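Local coordinates for methionine-binding protein (Coxiella burnetii, PDB 3TQW) that binds methionine and, as a periplasmic substrate-binding lipoprotein of the NlpA family, probably delivers it to an ABC transporter in the bacterial membrane, at residues Thr43-Leu48 against Leu61-Ala66; Thr94-Leu99 against Glu122-Ile127; Glu114-Leu119 against Ala170-Tyr175; Ser160-Leu163 against Leu168-Ile171. All coordinates share one frame; numbering follows the deposited sequence.

Contact 1: residues Thr43-Leu48 against Leu61-Ala66; sequences TPNEAL and LPYLKA. With MET (methionine), chain C.
N45 faces L64 and Y63 where helix 44-49 meets helix 61-71, the helices that precede and follow strand 55-60 in sequence. The first of them is the crossover of a beta-alpha-beta unit, carrying the chain from strand 33-38 to the parallel strand 55-60, a connection that belongs to the alpha/beta lobes of periplasmic binding proteins. Along 43-48, T43 comes first and starts the helix: its carbonyl O accepts the backbone N of A47 at 3.0 Å. P44 touches F38 and F58, on strands 33-38 and 55-60, where the helix begins. N45 is the residue that reaches across. With CG anti to its carbonyl carbon (chi1 -75°), the amide points at the second helix, and the N45 and L64 side chains meet at about a right angle, N45 ND2 lying 3.9 Å from L64 CD1. The amide also stands at the edge of the Y63 ring, near its plane, with N45 ND2 4.4 Å from Y63 CE1. This buried group is well supplied with partners outside the two segments: ND2 donates to the side-chain oxygens of Q59 and Q67, and OD1 accepts from N56 ND2, so its rotation is fixed from both ends. Further on, A47 packs on F38, and the carbonyl of L48 accepts a bond from R204. Across the contact, Y63 lines the ligand pocket and offers a face to the bound methionine. Methionine CE sits 3.6 Å above the ring plane, offset to the rim, while methionine SD lies 3.5 Å from Y63 CB.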
loop_
_atom_site.group_PDB
_atom_site.type_symbol
_atom_site.label_atom_id
_atom_site.label_comp_id
_atom_site.label_asym_id
_atom_site.label_seq_id
_atom_site.Cartn_x
_atom_site.Cartn_y
_atom_site.Cartn_z
ATOM N N THR A 43 -10.776 -6.032 3.874
ATOM C CA THR A 43 -12.205 -5.728 4.002
ATOM C C THR A 43 -12.857 -4.828 2.932
ATOM O O THR A 43 -13.970 -5.112 2.504
ATOM C CB THR A 43 -12.543 -5.221 5.434
ATOM O OG1 THR A 43 -12.147 -6.220 6.384
ATOM C CG2 THR A 43 -14.041 -4.984 5.586
ATOM N N PRO A 44 -12.186 -3.734 2.509
ATOM C CA PRO A 44 -12.859 -2.833 1.555
ATOM C C PRO A 44 -13.357 -3.491 0.250
ATOM O O PRO A 44 -14.336 -3.011 -0.313
ATOM C CB PRO A 44 -11.788 -1.777 1.252
ATOM C CG PRO A 44 -10.978 -1.719 2.528
ATOM C CD PRO A 44 -10.912 -3.169 2.987
ATOM N N ASN A 45 -12.703 -4.545 -0.229
ATOM C CA ASN A 45 -13.189 -5.236 -1.429
ATOM C C ASN A 45 -14.459 -6.046 -1.153
ATOM O O ASN A 45 -15.305 -6.198 -2.032
ATOM C CB ASN A 45 -12.104 -6.121 -2.056
ATOM C CG ASN A 45 -11.051 -5.321 -2.799
ATOM O OD1 ASN A 45 -11.314 -4.210 -3.277
ATOM N ND2 ASN A 45 -9.847 -5.883 -2.905
ATOM N N GLU A 46 -14.591 -6.579 0.058
ATOM C CA GLU A 46 -15.828 -7.255 0.430
ATOM C C GLU A 46 -16.941 -6.216 0.512
ATOM O O GLU A 46 -18.058 -6.454 0.049
ATOM C CB GLU A 46 -15.681 -7.997 1.761
ATOM C CG GLU A 46 -16.975 -8.612 2.297
ATOM C CD GLU A 46 -17.440 -9.841 1.519
ATOM O OE1 GLU A 46 -16.646 -10.408 0.736
ATOM O OE2 GLU A 46 -18.607 -10.246 1.699
ATOM N N ALA A 47 -16.627 -5.054 1.081
ATOM C CA ALA A 47 -17.616 -3.981 1.183
ATOM C C ALA A 47 -18.056 -3.483 -0.199
ATOM O O ALA A 47 -19.218 -3.136 -0.406
ATOM C CB ALA A 47 -17.070 -2.829 2.020
ATOM N N LEU A 48 -17.126 -3.457 -1.145
ATOM C CA LEU A 48 -17.447 -3.062 -2.513
ATOM C C LEU A 48 -18.295 -4.141 -3.191
ATOM O O LEU A 48 -19.296 -3.846 -3.845
ATOM C CB LEU A 48 -16.155 -2.830 -3.308
ATOM C CG LEU A 48 -16.259 -2.425 -4.776
ATOM C CD1 LEU A 48 -17.013 -1.103 -4.952
ATOM C CD2 LEU A 48 -14.854 -2.328 -5.367
ATOM N N LEU A 61 -2.764 -2.995 -7.758
ATOM C CA LEU A 61 -3.315 -4.004 -8.657
ATOM C C LEU A 61 -2.959 -5.452 -8.270
ATOM O O LEU A 61 -3.816 -6.332 -8.328
ATOM C CB LEU A 61 -2.912 -3.699 -10.103
ATOM C CG LEU A 61 -3.669 -4.411 -11.221
ATOM C CD1 LEU A 61 -5.169 -4.366 -10.976
ATOM C CD2 LEU A 61 -3.320 -3.799 -12.577
ATOM N N PRO A 62 -1.699 -5.707 -7.875
ATOM C CA PRO A 62 -1.367 -7.071 -7.442
ATOM C C PRO A 62 -2.197 -7.528 -6.238
ATOM O O PRO A 62 -2.591 -8.692 -6.175
ATOM C CB PRO A 62 0.115 -6.966 -7.061
ATOM C CG PRO A 62 0.627 -5.847 -7.942
ATOM C CD PRO A 62 -0.502 -4.849 -7.946
ATOM N N TYR A 63 -2.456 -6.633 -5.292
ATOM C CA TYR A 63 -3.327 -6.982 -4.178
ATOM C C TYR A 63 -4.743 -7.305 -4.668
ATOM O O TYR A 63 -5.355 -8.281 -4.238
ATOM C CB TYR A 63 -3.367 -5.863 -3.134
ATOM C CG TYR A 63 -4.075 -6.282 -1.868
ATOM C CD1 TYR A 63 -5.462 -6.206 -1.769
ATOM C CD2 TYR A 63 -3.363 -6.776 -0.780
ATOM C CE1 TYR A 63 -6.124 -6.601 -0.605
ATOM C CE2 TYR A 63 -4.013 -7.168 0.389
ATOM C CZ TYR A 63 -5.390 -7.084 0.464
ATOM O OH TYR A 63 -6.041 -7.479 1.615
ATOM N N LEU A 64 -5.260 -6.478 -5.572
ATOM C CA LEU A 64 -6.599 -6.685 -6.118
ATOM C C LEU A 64 -6.704 -8.026 -6.838
ATOM O O LEU A 64 -7.641 -8.795 -6.614
ATOM C CB LEU A 64 -6.958 -5.548 -7.080
ATOM C CG LEU A 64 -8.297 -5.678 -7.800
ATOM C CD1 LEU A 64 -9.427 -5.902 -6.794
ATOM C CD2 LEU A 64 -8.569 -4.436 -8.661
ATOM N N LYS A 65 -5.737 -8.297 -7.707
ATOM C CA LYS A 65 -5.699 -9.555 -8.436
ATOM C C LYS A 65 -5.626 -10.738 -7.478
ATOM O O LYS A 65 -6.284 -11.756 -7.685
ATOM C CB LYS A 65 -4.510 -9.580 -9.401
ATOM C CG LYS A 65 -4.615 -8.556 -10.528
ATOM C CD LYS A 65 -3.361 -8.548 -11.394
ATOM C CE LYS A 65 -3.500 -7.571 -12.560
ATOM N NZ LYS A 65 -2.238 -7.447 -13.346
ATOM N N ALA A 66 -4.822 -10.605 -6.428
ATOM C CA ALA A 66 -4.687 -11.692 -5.462
ATOM C C ALA A 66 -6.000 -11.963 -4.719
ATOM O O ALA A 66 -6.419 -13.117 -4.590
ATOM C CB ALA A 66 -3.544 -11.408 -4.483
HETATM N N MET C . -1.387 1.694 0.381
HETATM C CA MET C . -0.716 0.388 0.401
HETATM C C MET C . 0.607 0.488 -0.351
HETATM O O MET C . 0.683 1.176 -1.368
HETATM C CB MET C . -1.621 -0.674 -0.240
HETATM C CG MET C . -1.070 -2.103 -0.243
HETATM S SD MET C . -2.215 -3.271 -1.023
HETATM C CE MET C . -3.561 -3.208 0.158
HETATM O OXT MET C . 1.624 -0.099 0.028
#

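Contact 2: residues Thr94-Leu99 against Glu122-Ile127; sequences TALTQL and EKAQLI
L96, L99 and L126 all turn CG anti to their own carbonyl carbon (chi1 -71°, -79° and -63°), and this shared choice sends the three isobutyl groups into one small apolar cluster. It closes over the C-terminal end of helix 111-123, which finishes in a Schellman motif: Q125 takes a positive phi, and its backbone N returns to the carbonyl O of E122 at 2.8 Å. The reversal turns the chain so that A124, just before Q125, and L126, just after it, both present their side chains to the short 3-10 turn 96-98. L96 covers A124, its CD1 resting 3.7 Å from A124 CB, while its other methyl, CD2, is more distantly placed beside CD1 of L126. L99 meets L126 at about a right angle, so that one methyl of L99 faces both branches of its partner; L99 CD1 is 3.8 Å from L126 CD2 and only slightly farther from L126 CD1. No hydrogen bond joins the segments, and the join depends on apolar contact alone. L168 of strand 168-171 touches both L96 and L126, which ties the helix end and the turn to the central sheet of this lobe, while L188 adds to the cover of L96. The turn itself is braced by Q98, whose side-chain oxygen gathers the start of the segment. Q98 OE1 is approached close to head-on by T94 N at a short 2.6 Å, and it accepts A95 N at 3.0 Å from a position above the carbonyl plane.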
loop_
_atom_site.group_PDB
_atom_site.type_symbol
_atom_site.label_atom_id
_atom_site.label_comp_id
_atom_site.label_asym_id
_atom_site.label_seq_id
_atom_site.Cartn_x
_atom_site.Cartn_y
_atom_site.Cartn_z
ATOM N N THR A 94 21.194 1.410 11.697
ATOM C CA THR A 94 21.114 2.605 10.861
ATOM C C THR A 94 21.598 2.314 9.449
ATOM O O THR A 94 21.381 3.105 8.534
ATOM C CB THR A 94 21.961 3.760 11.429
ATOM O OG1 THR A 94 23.320 3.329 11.566
ATOM C CG2 THR A 94 21.434 4.196 12.788
ATOM N N ALA A 95 22.269 1.181 9.276
ATOM C CA ALA A 95 22.755 0.784 7.960
ATOM C C ALA A 95 22.544 -0.707 7.750
ATOM O O ALA A 95 22.655 -1.492 8.688
ATOM C CB ALA A 95 24.225 1.141 7.804
ATOM N N LEU A 96 22.243 -1.096 6.518
ATOM C CA LEU A 96 21.894 -2.482 6.233
ATOM C C LEU A 96 23.042 -3.453 6.499
ATOM O O LEU A 96 22.810 -4.607 6.862
ATOM C CB LEU A 96 21.383 -2.626 4.798
ATOM C CG LEU A 96 20.004 -2.019 4.521
ATOM C CD1 LEU A 96 19.672 -2.094 3.036
ATOM C CD2 LEU A 96 18.930 -2.717 5.355
ATOM N N THR A 97 24.278 -2.991 6.326
ATOM C CA THR A 97 25.438 -3.849 6.563
ATOM C C THR A 97 25.555 -4.284 8.026
ATOM O O THR A 97 26.217 -5.275 8.331
ATOM C CB THR A 97 26.761 -3.188 6.104
ATOM O OG1 THR A 97 26.896 -1.893 6.703
ATOM C CG2 THR A 97 26.787 -3.046 4.590
ATOM N N GLN A 98 24.905 -3.551 8.924
ATOM C CA GLN A 98 24.958 -3.869 10.351
ATOM C C GLN A 98 24.225 -5.163 10.725
ATOM O O GLN A 98 24.379 -5.663 11.841
ATOM C CB GLN A 98 24.406 -2.710 11.185
ATOM C CG GLN A 98 25.162 -1.399 11.025
ATOM C CD GLN A 98 24.619 -0.303 11.922
ATOM O OE1 GLN A 98 23.444 0.057 11.844
ATOM N NE2 GLN A 98 25.474 0.229 12.789
ATOM N N LEU A 99 23.420 -5.697 9.810
ATOM C CA LEU A 99 22.662 -6.914 10.099
ATOM C C LEU A 99 23.578 -8.062 10.495
ATOM O O LEU A 99 24.535 -8.369 9.793
ATOM C CB LEU A 99 21.808 -7.329 8.901
ATOM C CG LEU A 99 20.508 -6.553 8.705
ATOM C CD1 LEU A 99 19.849 -6.948 7.401
ATOM C CD2 LEU A 99 19.571 -6.779 9.887
ATOM N N GLU A 122 15.655 -8.096 -1.845
ATOM C CA GLU A 122 16.574 -8.456 -2.914
ATOM C C GLU A 122 17.244 -7.203 -3.481
ATOM O O GLU A 122 18.440 -7.200 -3.769
ATOM C CB GLU A 122 15.839 -9.221 -4.013
ATOM C CG GLU A 122 16.739 -9.687 -5.133
ATOM C CD GLU A 122 16.004 -10.526 -6.159
ATOM O OE1 GLU A 122 14.960 -10.067 -6.675
ATOM O OE2 GLU A 122 16.473 -11.649 -6.445
ATOM N N LYS A 123 16.465 -6.138 -3.637
ATOM C CA LYS A 123 17.002 -4.855 -4.069
ATOM C C LYS A 123 18.051 -4.404 -3.060
ATOM O O LYS A 123 19.081 -3.838 -3.428
ATOM C CB LYS A 123 15.874 -3.825 -4.170
ATOM C CG LYS A 123 16.302 -2.420 -4.561
ATOM C CD LYS A 123 15.103 -1.478 -4.516
ATOM C CE LYS A 123 15.490 -0.046 -4.832
ATOM N NZ LYS A 123 16.023 0.072 -6.210
ATOM N N ALA A 124 17.782 -4.674 -1.784
ATOM C CA ALA A 124 18.706 -4.344 -0.702
ATOM C C ALA A 124 19.953 -5.236 -0.700
ATOM O O ALA A 124 20.831 -5.075 0.146
ATOM C CB ALA A 124 17.996 -4.431 0.646
ATOM N N GLN A 125 20.022 -6.168 -1.645
ATOM C CA GLN A 125 21.153 -7.090 -1.747
ATOM C C GLN A 125 21.298 -7.975 -0.510
ATOM O O GLN A 125 22.401 -8.397 -0.163
ATOM C CB GLN A 125 22.457 -6.328 -2.006
ATOM C CG GLN A 125 22.425 -5.466 -3.257
ATOM C CD GLN A 125 22.113 -6.268 -4.503
ATOM O OE1 GLN A 125 22.824 -7.216 -4.840
ATOM N NE2 GLN A 125 21.038 -5.898 -5.192
ATOM N N LEU A 126 20.180 -8.257 0.150
ATOM C CA LEU A 126 20.185 -9.109 1.335
ATOM C C LEU A 126 19.903 -10.565 0.974
ATOM O O LEU A 126 20.390 -11.488 1.628
ATOM C CB LEU A 126 19.158 -8.615 2.358
ATOM C CG LEU A 126 19.397 -7.223 2.943
ATOM C CD1 LEU A 126 18.239 -6.805 3.848
ATOM C CD2 LEU A 126 20.725 -7.180 3.697
ATOM N N ILE A 127 19.106 -10.762 -0.069
ATOM C CA ILE A 127 18.789 -12.097 -0.544
ATOM C C ILE A 127 18.724 -12.087 -2.055
ATOM O O ILE A 127 18.727 -11.031 -2.680
ATOM C CB ILE A 127 17.420 -12.588 -0.021
ATOM C CG1 ILE A 127 16.310 -11.622 -0.456
ATOM C CG2 ILE A 127 17.435 -12.751 1.493
ATOM C CD1 ILE A 127 14.906 -12.105 -0.117
#

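Contact 3: residues Glu114-Leu119 against Ala170-Tyr175; sequences EARALL and AINTNY. With MET (methionine), chain C.
The carboxylate end of the methionine pocket is built here, R116 coming from helix 111-123 and N172, a pocket residue, from the turn just before helix 173-176. R116 leaves its helix with CG anti to the backbone N (chi1 174°) and stays extended through to NE, which carries the guanidinium to the ligand. Its NH1 donates to methionine OXT at 2.8 Å, through a bent bond with an N-H...O angle of 134°, and the carboxylate stands at the guanidinium edge, near its plane. Its NE forms a salt bridge with E191. That second-shell acid limits the rotation of the arginine, and the pairing is consistent with a charged guanidinium beside the carboxylate. Farther from the ligand, the contact is of the kind that holds an alpha/beta lobe together: helix 111-123, which follows strand 104-108, lies against the neighbouring parallel strand 168-171. Two alanines meet there, A117 CB at 3.6 Å from A170 CB, and the lack of longer side chains lets the backbones come close, with CA of A117 5.8 Å from CA of A170. V107 and P108 pack on A117 as well. Beyond the strand the chain passes N172 and enters helix 173-176. N174 takes chi1 71°, with CG between its backbone N and carbonyl carbon. Its OD1 is 3.6 Å from methionine CA and hydrogen-bonded to the hydroxyl of Y41, while its ND2 sits 3.4 Å above the Y175 ring plane, over the ring centre.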
loop_
_atom_site.group_PDB
_atom_site.type_symbol
_atom_site.label_atom_id
_atom_site.label_comp_id
_atom_site.label_asym_id
_atom_site.label_seq_id
_atom_site.Cartn_x
_atom_site.Cartn_y
_atom_site.Cartn_z
ATOM N N GLU A 114 3.803 -9.496 0.559
ATOM C CA GLU A 114 4.914 -10.328 0.994
ATOM C C GLU A 114 5.901 -10.492 -0.154
ATOM O O GLU A 114 7.100 -10.333 0.033
ATOM C CB GLU A 114 4.450 -11.701 1.490
ATOM C CG GLU A 114 5.623 -12.628 1.777
ATOM C CD GLU A 114 5.289 -13.712 2.771
ATOM O OE1 GLU A 114 6.215 -14.451 3.162
ATOM O OE2 GLU A 114 4.106 -13.822 3.166
ATOM N N ALA A 115 5.391 -10.808 -1.342
ATOM C CA ALA A 115 6.239 -10.904 -2.522
ATOM C C ALA A 115 6.949 -9.569 -2.753
ATOM O O ALA A 115 8.132 -9.523 -3.084
ATOM C CB ALA A 115 5.416 -11.298 -3.745
ATOM N N ARG A 116 6.213 -8.486 -2.563
ATOM C CA ARG A 116 6.747 -7.145 -2.738
ATOM C C ARG A 116 7.917 -6.884 -1.801
ATOM O O ARG A 116 8.939 -6.342 -2.214
ATOM C CB ARG A 116 5.645 -6.108 -2.489
ATOM C CG ARG A 116 6.125 -4.652 -2.492
ATOM C CD ARG A 116 4.966 -3.725 -2.164
ATOM N NE ARG A 116 5.257 -2.322 -2.450
ATOM C CZ ARG A 116 4.389 -1.335 -2.256
ATOM N NH1 ARG A 116 3.187 -1.611 -1.776
ATOM N NH2 ARG A 116 4.718 -0.076 -2.540
ATOM N N ALA A 117 7.752 -7.263 -0.537
ATOM C CA ALA A 117 8.779 -7.045 0.471
ATOM C C ALA A 117 10.016 -7.893 0.190
ATOM O O ALA A 117 11.143 -7.459 0.435
ATOM C CB ALA A 117 8.236 -7.355 1.850
ATOM N N LEU A 118 9.807 -9.109 -0.307
ATOM C CA LEU A 118 10.930 -9.977 -0.648
ATOM C C LEU A 118 11.729 -9.395 -1.812
ATOM O O LEU A 118 12.963 -9.463 -1.835
ATOM C CB LEU A 118 10.452 -11.397 -0.964
ATOM C CG LEU A 118 9.960 -12.173 0.258
ATOM C CD1 LEU A 118 9.368 -13.516 -0.151
ATOM C CD2 LEU A 118 11.097 -12.352 1.264
ATOM N N LEU A 119 11.023 -8.801 -2.769
ATOM C CA LEU A 119 11.670 -8.129 -3.886
ATOM C C LEU A 119 12.506 -6.952 -3.405
ATOM O O LEU A 119 13.583 -6.687 -3.941
ATOM C CB LEU A 119 10.636 -7.669 -4.912
ATOM C CG LEU A 119 10.101 -8.759 -5.845
ATOM C CD1 LEU A 119 8.861 -8.283 -6.591
ATOM C CD2 LEU A 119 11.185 -9.212 -6.819
ATOM N N ALA A 170 9.896 -4.486 6.509
ATOM C CA ALA A 170 9.319 -3.851 5.332
ATOM C C ALA A 170 7.900 -3.440 5.700
ATOM O O ALA A 170 7.080 -4.289 6.048
ATOM C CB ALA A 170 9.301 -4.826 4.164
ATOM N N ILE A 171 7.608 -2.144 5.640
ATOM C CA ILE A 171 6.321 -1.632 6.108
ATOM C C ILE A 171 5.626 -0.777 5.047
ATOM O O ILE A 171 6.242 0.102 4.447
ATOM C CB ILE A 171 6.507 -0.789 7.392
ATOM C CG1 ILE A 171 7.302 -1.577 8.444
ATOM C CG2 ILE A 171 5.152 -0.307 7.937
ATOM C CD1 ILE A 171 7.538 -0.818 9.750
ATOM N N ASN A 172 4.344 -1.033 4.809
ATOM C CA ASN A 172 3.584 -0.197 3.879
ATOM C C ASN A 172 3.515 1.219 4.424
ATOM O O ASN A 172 3.315 1.424 5.618
ATOM C CB ASN A 172 2.161 -0.719 3.680
ATOM C CG ASN A 172 2.120 -2.113 3.079
ATOM O OD1 ASN A 172 1.983 -2.275 1.866
ATOM N ND2 ASN A 172 2.214 -3.124 3.928
ATOM N N THR A 173 3.672 2.193 3.544
ATOM C CA THR A 173 3.686 3.590 3.952
ATOM C C THR A 173 2.452 4.023 4.758
ATOM O O THR A 173 2.580 4.783 5.716
ATOM C CB THR A 173 3.900 4.502 2.732
ATOM O OG1 THR A 173 5.215 4.261 2.204
ATOM C CG2 THR A 173 3.755 5.977 3.115
ATOM N N ASN A 174 1.264 3.539 4.396
ATOM C CA ASN A 174 0.069 3.946 5.138
ATOM C C ASN A 174 0.143 3.532 6.610
ATOM O O ASN A 174 -0.500 4.144 7.459
ATOM C CB ASN A 174 -1.227 3.440 4.480
ATOM C CG ASN A 174 -1.411 1.942 4.620
ATOM O OD1 ASN A 174 -0.727 1.161 3.963
ATOM N ND2 ASN A 174 -2.344 1.534 5.472
ATOM N N TYR A 175 0.938 2.506 6.910
ATOM C CA TYR A 175 1.105 2.063 8.296
ATOM C C TYR A 175 2.344 2.669 8.960
ATOM O O TYR A 175 2.357 2.900 10.167
ATOM C CB TYR A 175 1.136 0.530 8.389
ATOM C CG TYR A 175 -0.222 -0.108 8.164
ATOM C CD1 TYR A 175 -1.332 0.299 8.896
ATOM C CD2 TYR A 175 -0.395 -1.098 7.207
ATOM C CE1 TYR A 175 -2.579 -0.271 8.690
ATOM C CE2 TYR A 175 -1.642 -1.681 6.991
ATOM C CZ TYR A 175 -2.725 -1.261 7.733
ATOM O OH TYR A 175 -3.958 -1.829 7.514
HETATM N N MET C . -1.387 1.694 0.381
HETATM C CA MET C . -0.716 0.388 0.401
HETATM C C MET C . 0.607 0.488 -0.351
HETATM O O MET C . 0.683 1.176 -1.368
HETATM C CB MET C . -1.621 -0.674 -0.240
HETATM C CG MET C . -1.070 -2.103 -0.243
HETATM S SD MET C . -2.215 -3.271 -1.023
HETATM C CE MET C . -3.561 -3.208 0.158
HETATM O OXT MET C . 1.624 -0.099 0.028
#

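Contact 4: residues Ser160-Leu163 against Leu168-Ile171; sequences SRSL and LAAI
L163 and I171 decide the shape of this contact, for each sends the end of its side chain across the interface between the loop 160-163 and the strand. In L163 CG is anti to the carbonyl carbon (chi1 -69°), which lays one branch over A169: L163 CD2 comes within 3.7 Å of A169 CB. The other branch, CD1, is a looser neighbour of I171, 4.4 Å from I171 CD1. I171 is extended beyond its first bond (chi2 180°), so its terminal methyl reaches the backbone of the loop, and I171 CD1 lies 3.9 Å from S160 CA. S162 sets its hydroxyl between its own N and carbonyl carbon (chi1 74°); OG is 4.1 Å from A169 CB and bonds to the carbonyl of L159. A169 and I171 alternate with L168 and A170, which point to the other face of the sheet. The loop therefore covers one face of strand 168-171, in the connection from strand 150-154, past the intervening strand 104-108; these three run parallel within the mixed five-stranded sheet of an alpha/beta lobe, as in periplasmic binding proteins.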
loop_
_atom_site.group_PDB
_atom_site.type_symbol
_atom_site.label_atom_id
_atom_site.label_comp_id
_atom_site.label_asym_id
_atom_site.label_seq_id
_atom_site.Cartn_x
_atom_site.Cartn_y
_atom_site.Cartn_z
ATOM N N SER A 160 4.453 -2.170 12.146
ATOM C CA SER A 160 5.027 -0.975 12.761
ATOM C C SER A 160 5.321 -1.140 14.254
ATOM O O SER A 160 6.121 -0.397 14.813
ATOM C CB SER A 160 4.145 0.254 12.522
ATOM O OG SER A 160 2.956 0.198 13.286
ATOM N N ARG A 161 4.668 -2.112 14.884
ATOM C CA ARG A 161 4.853 -2.359 16.311
ATOM C C ARG A 161 5.836 -3.499 16.561
ATOM O O ARG A 161 6.041 -3.907 17.704
ATOM C CB ARG A 161 3.511 -2.655 16.988
ATOM C CG ARG A 161 2.637 -1.426 17.208
ATOM C CD ARG A 161 1.221 -1.798 17.635
ATOM N NE ARG A 161 0.441 -0.628 18.042
ATOM C CZ ARG A 161 -0.191 0.184 17.199
ATOM N NH1 ARG A 161 -0.138 -0.034 15.891
ATOM N NH2 ARG A 161 -0.876 1.222 17.662
ATOM N N SER A 162 6.449 -4.000 15.492
ATOM C CA SER A 162 7.354 -5.140 15.591
ATOM C C SER A 162 8.810 -4.725 15.773
ATOM O O SER A 162 9.663 -5.557 16.080
ATOM C CB SER A 162 7.228 -6.038 14.354
ATOM O OG SER A 162 7.844 -5.448 13.218
ATOM N N LEU A 163 9.087 -3.438 15.596
ATOM C CA LEU A 163 10.463 -2.955 15.514
ATOM C C LEU A 163 11.267 -3.114 16.798
ATOM O O LEU A 163 12.479 -2.918 16.800
ATOM C CB LEU A 163 10.498 -1.502 15.039
ATOM C CG LEU A 163 10.076 -1.308 13.583
ATOM C CD1 LEU A 163 10.131 0.161 13.205
ATOM C CD2 LEU A 163 10.970 -2.135 12.664
ATOM N N LEU A 168 14.759 -5.532 11.303
ATOM C CA LEU A 168 14.412 -4.806 10.084
ATOM C C LEU A 168 12.997 -5.193 9.675
ATOM O O LEU A 168 12.604 -6.351 9.820
ATOM C CB LEU A 168 15.377 -5.183 8.956
ATOM C CG LEU A 168 15.366 -4.311 7.699
ATOM C CD1 LEU A 168 15.969 -2.948 8.024
ATOM C CD2 LEU A 168 16.127 -4.980 6.560
ATOM N N ALA A 169 12.227 -4.239 9.166
ATOM C CA ALA A 169 10.874 -4.546 8.714
ATOM C C ALA A 169 10.534 -3.789 7.443
ATOM O O ALA A 169 10.858 -2.608 7.308
ATOM C CB ALA A 169 9.854 -4.238 9.815
ATOM N N ALA A 170 9.896 -4.486 6.509
ATOM C CA ALA A 170 9.319 -3.851 5.332
ATOM C C ALA A 170 7.900 -3.440 5.700
ATOM O O ALA A 170 7.080 -4.289 6.048
ATOM C CB ALA A 170 9.301 -4.826 4.164
ATOM N N ILE A 171 7.608 -2.144 5.640
ATOM C CA ILE A 171 6.321 -1.632 6.108
ATOM C C ILE A 171 5.626 -0.777 5.047
ATOM O O ILE A 171 6.242 0.102 4.447
ATOM C CB ILE A 171 6.507 -0.789 7.392
ATOM C CG1 ILE A 171 7.302 -1.577 8.444
ATOM C CG2 ILE A 171 5.152 -0.307 7.937
ATOM C CD1 ILE A 171 7.538 -0.818 9.750
#

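Contact 1 comes first in sequence and lies beside the six-stranded sheet; contacts 2, 3 and 4 belong to the five-stranded one. The segments of contacts 2 and 3 alternate along the chain, and contacts 3 and 4 end on the same strand, 168-171. Contacts 1 and 3 are about 17 Å apart between centres, yet both touch methionine, so the ligand is held between elements of two sheets, consistent with the cleft of a type 2 periplasmic binding protein. Contacts 3 and 4, about 10 Å apart between centres, share A170 and I171, using opposite faces of that strand. Contact 2 joins contact 3 through helix 111-123 and contact 4 through L168, its centre about 31 Å from that of contact 1.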